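Local coordinates for enoyl-CoA hydratase (Mycobacterium tuberculosis, PDB 4JJT), which probably acts as a lyase of the crotonase family, adding water across the double bond of enoyl-CoA thioesters, at residues 209-212 and 213-217; 229-232 and 233-237. All blocks are in the same frame, centred on the assembly; numbering follows the deposited sequence.

Contact 1 (209-212 and 213-217); sequences RIDE and SQTAA
Asp211 and Thr215 meet one turn apart at a kink in the long helix 197-237, a local contact along one continuous piece of chain. The carbonyl oxygen of Asp211 is gripped by two donors. Thr215 OG1 lies 2.9 Å from Asp211 O and donates to it from above one face of the carbonyl plane, while Gln214 N, three residues on, bonds Asp211 O at 3.0 Å from the opposite face. The backbone N of Thr215 adds a further, weak bond to Asp211 O. With chi1 at 60°, the threonine hydroxyl sits between its own N and carbonyl carbon and swings back to the preceding turn. Its methyl CG2 faces the carboxylate, 3.8 Å from Asp211 OD1. Ser213 N bonds Arg209 O (3.0 Å) and Ala216 N bonds Glu212 O in the usual four-residue spacing. Ile210 and Gln214 run side by side in the same direction, Ile210 CG2 coming 3.6 Å from Gln214 NE2. The charged ends of this turn look to another chain: Arg209 makes a salt bridge to Glu212 of the fourth subunit, and Glu212 one to Arg209 of that subunit. Leu221 of the second subunit packs on Arg209 and Ser213, and within the chain helix 138-146 lies against Thr215, its Gln144 hydrogen-bonding Asp211 OD1.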
# COMPACT_ATOMS: atom_id res chain seq x y z
N ARG A 209 6.26 -3.88 -12.92
CA ARG A 209 6.13 -2.68 -12.10
C ARG A 209 4.91 -2.78 -11.18
O ARG A 209 4.99 -2.44 -10.00
CB ARG A 209 6.02 -1.43 -12.98
CG ARG A 209 6.55 -0.18 -12.31
CD ARG A 209 6.42 1.04 -13.20
NE ARG A 209 7.60 1.90 -13.11
CZ ARG A 209 7.83 2.76 -12.13
NH1 ARG A 209 6.96 2.90 -11.14
NH2 ARG A 209 8.94 3.50 -12.14
N ILE A 210 3.80 -3.25 -11.73
CA ILE A 210 2.57 -3.43 -10.97
C ILE A 210 2.75 -4.50 -9.89
O ILE A 210 2.26 -4.36 -8.77
CB ILE A 210 1.40 -3.82 -11.89
CG1 ILE A 210 1.09 -2.68 -12.86
CG2 ILE A 210 0.16 -4.18 -11.08
CD1 ILE A 210 0.15 -3.06 -13.98
N ASP A 211 3.46 -5.57 -10.24
CA ASP A 211 3.73 -6.65 -9.30
C ASP A 211 4.63 -6.15 -8.18
O ASP A 211 4.44 -6.49 -7.01
CB ASP A 211 4.39 -7.83 -10.01
CG ASP A 211 4.36 -9.09 -9.17
OD1 ASP A 211 3.28 -9.42 -8.63
OD2 ASP A 211 5.42 -9.75 -9.05
N GLU A 212 5.63 -5.34 -8.54
CA GLU A 212 6.58 -4.81 -7.58
C GLU A 212 5.88 -3.90 -6.57
O GLU A 212 6.17 -3.95 -5.37
CB GLU A 212 7.69 -4.05 -8.31
CG GLU A 212 8.89 -3.71 -7.44
CD GLU A 212 10.14 -3.45 -8.26
OE1 GLU A 212 10.14 -3.79 -9.46
OE2 GLU A 212 11.11 -2.91 -7.70
N SER A 213 4.94 -3.10 -7.06
CA SER A 213 4.19 -2.19 -6.20
C SER A 213 3.24 -2.94 -5.27
O SER A 213 2.68 -2.37 -4.34
CB SER A 213 3.39 -1.19 -7.04
OG SER A 213 2.16 -1.76 -7.46
N GLN A 214 3.04 -4.23 -5.55
CA GLN A 214 2.14 -5.05 -4.74
C GLN A 214 2.88 -5.99 -3.80
O GLN A 214 2.33 -6.44 -2.80
CB GLN A 214 1.20 -5.86 -5.65
CG GLN A 214 -0.02 -5.10 -6.11
CD GLN A 214 -0.64 -5.69 -7.37
OE1 GLN A 214 -0.34 -6.82 -7.75
NE2 GLN A 214 -1.51 -4.92 -8.02
N THR A 215 4.15 -6.26 -4.10
CA THR A 215 4.92 -7.24 -3.33
C THR A 215 6.05 -6.62 -2.51
O THR A 215 6.65 -7.30 -1.68
CB THR A 215 5.51 -8.33 -4.24
OG1 THR A 215 6.39 -7.73 -5.20
CG2 THR A 215 4.41 -9.09 -4.97
N ALA A 216 6.34 -5.35 -2.75
CA ALA A 216 7.47 -4.67 -2.12
C ALA A 216 7.42 -4.72 -0.59
O ALA A 216 8.39 -5.14 0.05
CB ALA A 216 7.56 -3.22 -2.59
N ALA A 217 6.30 -4.30 -0.02
CA ALA A 217 6.13 -4.29 1.43
C ALA A 217 6.31 -5.68 2.01
O ALA A 217 6.98 -5.85 3.03
CB ALA A 217 4.76 -3.73 1.79

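Contact 2 (229-232 and 233-237)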
# COMPACT_ATOMS: atom_id res chain seq x y z
N PHE A 229 15.50 -13.61 12.56
CA PHE A 229 15.57 -15.01 12.94
C PHE A 229 17.01 -15.49 13.04
O PHE A 229 17.35 -16.25 13.95
CB PHE A 229 14.79 -15.88 11.95
CG PHE A 229 14.80 -17.34 12.29
CD1 PHE A 229 14.01 -17.83 13.31
CD2 PHE A 229 15.60 -18.23 11.59
CE1 PHE A 229 14.01 -19.17 13.62
CE2 PHE A 229 15.60 -19.57 11.90
CZ PHE A 229 14.81 -20.04 12.91
N ARG A 230 17.84 -15.05 12.12
CA ARG A 230 19.26 -15.39 12.13
C ARG A 230 19.95 -14.81 13.35
O ARG A 230 20.85 -15.42 13.92
CB ARG A 230 19.94 -14.89 10.86
CG ARG A 230 19.40 -15.49 9.58
CD ARG A 230 20.14 -14.98 8.36
NE ARG A 230 19.24 -14.39 7.38
CZ ARG A 230 19.26 -13.11 7.02
NH1 ARG A 230 18.39 -12.65 6.12
NH2 ARG A 230 20.14 -12.28 7.57
N THR A 231 19.51 -13.62 13.75
CA THR A 231 20.09 -12.91 14.89
C THR A 231 19.87 -13.67 16.19
O THR A 231 20.77 -13.77 17.03
CB THR A 231 19.51 -11.49 15.01
OG1 THR A 231 19.84 -10.74 13.84
CG2 THR A 231 20.07 -10.79 16.24
N SER A 232 18.66 -14.21 16.35
CA SER A 232 18.33 -15.01 17.52
C SER A 232 19.10 -16.32 17.51
O SER A 232 19.63 -16.75 18.53
CB SER A 232 16.82 -15.28 17.58
OG SER A 232 16.09 -14.08 17.67
N GLY A 233 19.14 -16.96 16.35
CA GLY A 233 19.81 -18.24 16.18
C GLY A 233 21.27 -18.19 16.56
O GLY A 233 21.79 -19.11 17.19
N ASP A 234 21.94 -17.11 16.17
CA ASP A 234 23.34 -16.91 16.51
C ASP A 234 23.47 -16.60 17.99
O ASP A 234 24.40 -17.06 18.66
CB ASP A 234 23.93 -15.77 15.68
CG ASP A 234 23.90 -16.06 14.20
OD1 ASP A 234 24.08 -17.24 13.82
OD2 ASP A 234 23.69 -15.12 13.41
N THR A 235 22.53 -15.81 18.50
CA THR A 235 22.51 -15.44 19.91
C THR A 235 22.36 -16.67 20.80
O THR A 235 23.06 -16.80 21.81
CB THR A 235 21.35 -14.46 20.20
OG1 THR A 235 21.62 -13.20 19.57
CG2 THR A 235 21.19 -14.24 21.69
N ILE A 236 21.47 -17.57 20.42
CA ILE A 236 21.25 -18.79 21.18
C ILE A 236 22.45 -19.73 21.09
O ILE A 236 22.87 -20.33 22.08
CB ILE A 236 19.98 -19.53 20.72
CG1 ILE A 236 18.74 -18.72 21.10
CG2 ILE A 236 19.91 -20.92 21.33
CD1 ILE A 236 17.44 -19.41 20.77
N ALA A 237 23.02 -19.84 19.89
CA ALA A 237 24.11 -20.78 19.64
C ALA A 237 25.39 -20.40 20.38
O ALA A 237 26.16 -21.28 20.79
CB ALA A 237 24.38 -20.89 18.15
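Thr235 reaches back one turn to Thr231 and grips its carbonyl oxygen twice. The hydroxyl OG1 of Thr235 donates to Thr231 O at 2.7 Å, and the backbone N of Thr235 bonds the same oxygen at 3.1 Å, the two donors arriving from opposite faces of the carbonyl plane. This double hold depends on the side-chain rotation: OG1 stands beside the threonine's own N, anti to the carbonyl carbon (chi1 -69°), which brings it within bonding distance of Thr231 O. Thr231 OG1 uses the same device one turn earlier, on Lys227 O, and Ser232 OG does so on Gln228 O. Such hydroxyl-to-carbonyl bonds are a common feature of serine and threonine within helices. The backbone here is otherwise regular alpha helix. Gly233 N bonds Phe229 O with an N-H...O angle of 160°, Asp234 N bonds Arg230 O at 3.0 Å, and Ile236 N meets Ser232 O at 2.8 Å. This is the C-terminal end of helix 197-237, the long closing helix of a crotonase-fold chain. Ile236 folds its CG1 back to 3.4 Å from Ser232 O, but Thr231, Ser232, Thr235 and Ile236 are all largely open to solvent. Phe229 begins the face that runs on through Ser232, Gly233 and Ile236; with CG anti to its N (chi1 -179°), it packs its ring on Leu133 and on Ala202 of the fifth subunit. The flank of Arg230 and Asp234 is more enclosed. Asp234 OD2 comes 2.9 Å from Arg230 O, two acceptors that make no hydrogen bond. Asp234 also lies against Ala78 and, through OD1, makes a weak hydrogen bond to Leu79 N, while the Arg230 side chain leads away from 233-237 to touch Asp81 and Thr135.

Both contacts belong to helix 197-237, the last helix of the chain, and follow one another in series, contact 1 at 209-217 and contact 2 at 229-237. Their centres are 30 Å apart and their nearest atoms about 14 Å, so they do not touch. Contact 1 lies about 17 Å from the centre of the chain and is partly buried, with three other subunits packed around it; contact 2, about 28 Å out, is a surface contact that meets a fifth subunit through a single residue. One helix thus passes from the interior of the six-chain assembly to its more open periphery; of the two, contact 1 takes the larger share in subunit packing.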